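ABC transporter periplasmic peptide-binding protein (Pseudoalteromonas, PDB 4QFL) binds dipeptides such as Ala-Phe in the periplasm, probably handing them to an ABC transporter for uptake into the cell. Local coordinates at residues N386-A389 with R390-A393; F417-R420 with I421-R425; L447-C450 with T451-F454. All coordinates share one frame; numbering follows the deposited sequence.

Contact 1 (N386-A389 with R390-A393); sequences NPNA and RKMA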
# COMPACT_ATOMS: atom_id res chain seq x y z
N ASN A 386 9.94 4.33 -5.98
CA ASN A 386 11.33 4.70 -5.74
C ASN A 386 12.27 3.50 -5.75
O ASN A 386 12.41 2.81 -4.75
CB ASN A 386 11.48 5.48 -4.43
CG ASN A 386 12.86 6.10 -4.28
OD1 ASN A 386 13.81 5.67 -4.91
ND2 ASN A 386 12.96 7.11 -3.43
N PRO A 387 12.93 3.28 -6.97
CA PRO A 387 13.74 2.04 -6.98
C PRO A 387 15.09 2.08 -6.25
O PRO A 387 15.73 1.04 -6.12
CB PRO A 387 13.95 1.76 -8.47
CG PRO A 387 14.07 3.09 -9.08
CD PRO A 387 13.02 3.90 -8.39
N ASN A 388 15.52 3.24 -5.77
CA ASN A 388 16.76 3.32 -5.01
C ASN A 388 16.80 4.52 -4.07
O ASN A 388 17.44 5.54 -4.38
CB ASN A 388 17.97 3.35 -5.96
CG ASN A 388 19.28 3.01 -5.27
OD1 ASN A 388 19.39 3.07 -4.04
ND2 ASN A 388 20.28 2.65 -6.06
N ALA A 389 16.13 4.41 -2.93
CA ALA A 389 16.03 5.52 -1.99
C ALA A 389 17.41 5.94 -1.51
O ALA A 389 17.66 7.12 -1.28
CB ALA A 389 15.15 5.15 -0.82
N ARG A 390 18.31 4.96 -1.37
CA ARG A 390 19.68 5.19 -0.91
C ARG A 390 20.41 6.09 -1.87
O ARG A 390 20.98 7.10 -1.47
CB ARG A 390 20.43 3.87 -0.84
CG ARG A 390 20.85 3.44 0.53
CD ARG A 390 22.11 4.15 1.04
NE ARG A 390 22.42 3.66 2.38
CZ ARG A 390 23.18 4.29 3.27
NH1 ARG A 390 23.74 5.46 2.98
NH2 ARG A 390 23.38 3.75 4.47
N LYS A 391 20.43 5.69 -3.14
CA LYS A 391 21.06 6.49 -4.20
C LYS A 391 20.43 7.88 -4.24
O LYS A 391 21.14 8.88 -4.35
CB LYS A 391 20.88 5.79 -5.54
CG LYS A 391 21.40 6.55 -6.74
CD LYS A 391 22.91 6.59 -6.78
CE LYS A 391 23.43 7.03 -8.15
NZ LYS A 391 24.74 7.78 -8.10
N MET A 392 19.11 7.94 -4.15
CA MET A 392 18.43 9.22 -4.14
C MET A 392 18.86 10.08 -2.96
O MET A 392 19.05 11.28 -3.10
CB MET A 392 16.91 9.03 -4.12
CG MET A 392 16.16 10.33 -4.25
SD MET A 392 14.38 10.11 -4.33
CE MET A 392 14.22 9.06 -5.77
N ALA A 393 19.00 9.47 -1.79
CA ALA A 393 19.38 10.21 -0.59
C ALA A 393 20.82 10.72 -0.69
O ALA A 393 21.15 11.81 -0.21
CB ALA A 393 19.20 9.35 0.66
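Ala393 N donates to Ala389 O over 2.8 Å, a bond of the opening turn of helix 389-401, whose start is fixed by Asn388, the residue before it. Asn388 holds two amides there: its backbone O accepts from Met392 N at 2.9 Å, and its side-chain OD1 accepts from Lys391 N at 3.0 Å. The second bond is nearly straight at hydrogen, but the donor stands above the carboxamide plane, 68° out of it, and does not use a lone pair. With chi1 at -162° the Asn388 carboxamide swings away from its own N and back over the first turn, where ND2 and CG also rest against Lys391 CB.

Asn388 is thus the N-cap of the helix, a place that suits asparagine because its short side chain can stand in for the carbonyl that a preceding turn would supply. One step earlier, Asn386 OD1 accepts from Asn388 N at 3.1 Å, an Asx turn that sets the capping residue in position, with Pro387 at the bend between them. The other end of the Asn386 amide meets methionine: ND2 lies 3.3 Å from Met392 CE and 3.4 Å from Met392 SD. Met392 runs extended to SD and then turns at chi3 (-59°), which lays its methyl across the buried amide; Ile322 and Tyr327 also touch this side chain. Ala389 and Ala393, small enough for close approach, set the helix against Ala378 of strand 373-378, while Arg390 reaches away to a salt bridge with Glu411.

Contact 2 (F417-R420 with I421-R425); sequences FIQR and IGEHR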
# COMPACT_ATOMS: atom_id res chain seq x y z
N PHE A 417 11.95 0.12 9.55
CA PHE A 417 11.92 1.46 8.97
C PHE A 417 10.54 2.07 9.05
O PHE A 417 10.36 3.20 9.55
CB PHE A 417 12.35 1.34 7.51
CG PHE A 417 12.56 2.65 6.82
CD1 PHE A 417 13.73 3.34 6.97
CD2 PHE A 417 11.59 3.15 5.97
CE1 PHE A 417 13.94 4.54 6.32
CE2 PHE A 417 11.78 4.34 5.31
CZ PHE A 417 12.96 5.04 5.49
N ILE A 418 9.54 1.33 8.56
CA ILE A 418 8.16 1.79 8.56
C ILE A 418 7.70 2.15 9.97
O ILE A 418 7.09 3.19 10.20
CB ILE A 418 7.22 0.70 7.98
CG1 ILE A 418 7.54 0.43 6.51
CG2 ILE A 418 5.76 1.11 8.16
CD1 ILE A 418 7.48 1.64 5.67
N GLN A 419 8.02 1.27 10.90
CA GLN A 419 7.66 1.44 12.30
C GLN A 419 8.24 2.73 12.89
O GLN A 419 7.54 3.50 13.54
CB GLN A 419 8.12 0.20 13.08
CG GLN A 419 7.99 0.29 14.58
CD GLN A 419 6.57 0.11 15.05
OE1 GLN A 419 5.61 0.40 14.33
NE2 GLN A 419 6.41 -0.38 16.28
N ARG A 420 9.52 2.98 12.64
CA ARG A 420 10.18 4.15 13.19
C ARG A 420 9.76 5.45 12.50
O ARG A 420 9.83 6.54 13.10
CB ARG A 420 11.71 3.95 13.22
CG ARG A 420 12.15 2.86 14.24
CD ARG A 420 13.67 2.66 14.31
NE ARG A 420 14.05 1.53 15.17
CZ ARG A 420 15.30 1.12 15.38
NH1 ARG A 420 16.32 1.73 14.81
NH2 ARG A 420 15.53 0.09 16.18
N ILE A 421 9.30 5.35 11.26
CA ILE A 421 8.70 6.50 10.58
C ILE A 421 7.30 6.80 11.15
O ILE A 421 6.90 7.96 11.26
CB ILE A 421 8.65 6.30 9.04
CG1 ILE A 421 10.07 6.23 8.44
CG2 ILE A 421 7.91 7.43 8.39
CD1 ILE A 421 10.81 7.57 8.44
N GLY A 422 6.58 5.74 11.52
CA GLY A 422 5.29 5.90 12.17
C GLY A 422 5.43 6.52 13.56
O GLY A 422 4.49 7.10 14.09
N GLU A 423 6.62 6.38 14.14
CA GLU A 423 6.94 6.97 15.44
C GLU A 423 7.59 8.33 15.26
O GLU A 423 8.15 8.89 16.20
CB GLU A 423 7.88 6.05 16.22
CG GLU A 423 7.27 4.72 16.61
CD GLU A 423 8.30 3.70 17.04
OE1 GLU A 423 9.46 4.08 17.28
OE2 GLU A 423 7.96 2.50 17.13
N HIS A 424 7.52 8.84 14.04
CA HIS A 424 8.12 10.11 13.64
C HIS A 424 9.51 10.41 14.24
O HIS A 424 9.78 11.53 14.70
CB HIS A 424 7.14 11.28 13.84
CG HIS A 424 6.84 11.59 15.27
ND1 HIS A 424 5.86 10.95 15.99
CD2 HIS A 424 7.39 12.51 16.11
CE1 HIS A 424 5.82 11.44 17.22
NE2 HIS A 424 6.74 12.38 17.31
N ARG A 425 10.41 9.43 14.20
CA ARG A 425 11.78 9.62 14.67
C ARG A 425 12.65 10.43 13.69
O ARG A 425 13.76 10.85 14.03
CB ARG A 425 12.45 8.27 14.98
CG ARG A 425 11.92 7.58 16.25
CD ARG A 425 12.98 6.72 16.93
NE ARG A 425 12.51 5.37 17.25
CZ ARG A 425 13.29 4.38 17.70
NH1 ARG A 425 14.59 4.59 17.89
NH2 ARG A 425 12.77 3.19 17.95
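Among the backbone bonds, Phe417 O accepts from Ile421 N and Ile418 O from Gly422 N, both at 2.9 Å, before the regular pattern of helix 414-422 gives out. A Schellman motif then ends it: Arg425 N reaches back to Arg420 O (3.1 Å, 172° at hydrogen) and His424 N to Ile421 O, with His424 taking the positive phi at C-prime.

Apolar contact lies on the buried side. Ile421 CG1 sits over one face of the Phe417 ring in a CH-pi contact, 4.3 Å from its centroid, and both side chains pack on Val429 of strand 428-434. Branched and aromatic residues fill this side well, and the neighbouring Ile418 touches the bound phenylalanine.

Charged groups meet on the outer side. The guanidinium of Arg420 stacks on that of Arg425, planes 26° apart, with Arg420 NE 3.5 Å from Arg425 NH2. With chi2 at -179° the Arg420 chain runs out straight, and its CD lies over the centre of the Arg425 guanidinium. Glu423 OE1 meets Arg425 NE at the guanidinium edge, a weakly bonded salt bridge of 3.3 Å, and Arg420 has a cation-pi partner in Tyr412. The carboxylate and the aromatic ring probably offset the repulsion between the stacked arginines.

Contact 3 (L447-C450 with T451-F454); sequences LLSC and TATF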
# COMPACT_ATOMS: atom_id res chain seq x y z
N LEU A 447 -2.88 8.99 3.78
CA LEU A 447 -1.53 9.53 3.76
C LEU A 447 -1.40 10.77 4.60
O LEU A 447 -0.58 10.82 5.50
CB LEU A 447 -1.15 9.91 2.34
CG LEU A 447 -0.05 9.09 1.67
CD1 LEU A 447 -0.42 7.62 1.72
CD2 LEU A 447 0.14 9.57 0.26
N LEU A 448 -2.20 11.77 4.25
CA LEU A 448 -2.05 13.12 4.80
C LEU A 448 -3.15 13.61 5.76
O LEU A 448 -3.06 14.72 6.29
CB LEU A 448 -1.88 14.13 3.66
CG LEU A 448 -0.54 14.08 2.94
CD1 LEU A 448 -0.53 15.04 1.77
CD2 LEU A 448 0.60 14.40 3.89
N SER A 449 -4.17 12.80 6.00
CA SER A 449 -5.27 13.22 6.87
C SER A 449 -4.88 13.22 8.34
O SER A 449 -3.85 12.69 8.72
CB SER A 449 -6.49 12.33 6.67
OG SER A 449 -6.18 10.99 7.01
N CYS A 450 -5.72 13.84 9.18
CA CYS A 450 -5.49 13.79 10.62
C CYS A 450 -5.59 12.37 11.16
O CYS A 450 -4.75 11.95 11.95
CB CYS A 450 -6.42 14.74 11.35
SG CYS A 450 -5.94 16.49 11.16
N THR A 451 -6.61 11.64 10.73
CA THR A 451 -6.73 10.24 11.12
C THR A 451 -5.52 9.41 10.68
O THR A 451 -5.07 8.52 11.40
CB THR A 451 -8.03 9.60 10.62
OG1 THR A 451 -8.15 9.81 9.21
CG2 THR A 451 -9.22 10.24 11.28
N ALA A 452 -4.97 9.73 9.50
CA ALA A 452 -3.76 9.06 9.03
C ALA A 452 -2.61 9.35 9.99
O ALA A 452 -1.85 8.45 10.34
CB ALA A 452 -3.41 9.51 7.61
N THR A 453 -2.51 10.60 10.42
CA THR A 453 -1.46 11.02 11.34
C THR A 453 -1.61 10.33 12.68
O THR A 453 -0.62 9.88 13.27
CB THR A 453 -1.49 12.54 11.57
OG1 THR A 453 -1.38 13.22 10.31
CG2 THR A 453 -0.33 12.96 12.46
N PHE A 454 -2.85 10.23 13.17
CA PHE A 454 -3.10 9.60 14.46
C PHE A 454 -2.82 8.09 14.43
O PHE A 454 -2.58 7.47 15.48
CB PHE A 454 -4.53 9.88 14.95
CG PHE A 454 -4.86 11.35 15.05
CD1 PHE A 454 -3.85 12.29 15.16
CD2 PHE A 454 -6.17 11.78 15.01
CE1 PHE A 454 -4.15 13.65 15.24
CE2 PHE A 454 -6.49 13.14 15.09
CZ PHE A 454 -5.47 14.07 15.20
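Ser449 O receives two bonds from one residue, Thr453 N and Thr453 OG1, each 3.0 Å away and arriving from opposite faces of the carbonyl plane. Threonine suits the site because chi1 of -56° places OG1 anti to its own carbonyl carbon, leaning back toward the start of the helix. Ser449 OG in turn accepts from Ala452 N at 3.0 Å, making Ser449 the N-cap of helix 450-454; serine is compact enough to curl back on the first turn, and its chi1 of 62° puts OG between N and the carbonyl carbon. The small Ala452 leaves room for this, its CB 3.2 Å from Ser449 OG.

One residue on, Cys450 O accepts from Phe454 N at 2.8 Å and also lies over one face of the Phe454 ring, 3.2 Å from CG. Phe454 CZ reaches Cys450 CB at 4.0 Å, and the ring also touches Cys463.

The second shell fixes these groups. Ser449 OG is bonded to Ser445 O in the preceding turn, Thr453 OG1 to Asn458 ND2, and Cys450 N to Asp468 OD2. Cys450 SG is joined to Cys463 SG in a disulfide. The Ser449 hydroxyl and the Asp468 carboxylate thus take up amides of the opening turn; the negative charge of Asp468 probably interacts favourably with the positive end of the helix dipole, while the covalent link ties this short helix to the segment before helix 465-475.

Overall arrangement
All three contacts join adjacent segments, so each closes a short local turn; they follow in series, without nesting or crossing. Contact 1 comes after strand 373-378 and starts helix 389-401, which leads to strand 406-410. Contact 2 ends helix 414-422 just before strand 428-434, which pairs in parallel with 373-378. Contact 3 then marks the passage from helix 445-448 to helix 450-454, and its disulfide reaches toward helix 465-475. Contacts 2 and 3 have centres about 14 Å apart, both near the bound phenylalanine, through Ile418 and Leu447 respectively. Contact 1 is more remote, its centre about 18 Å from that of contact 2 and about 25 Å from that of contact 3.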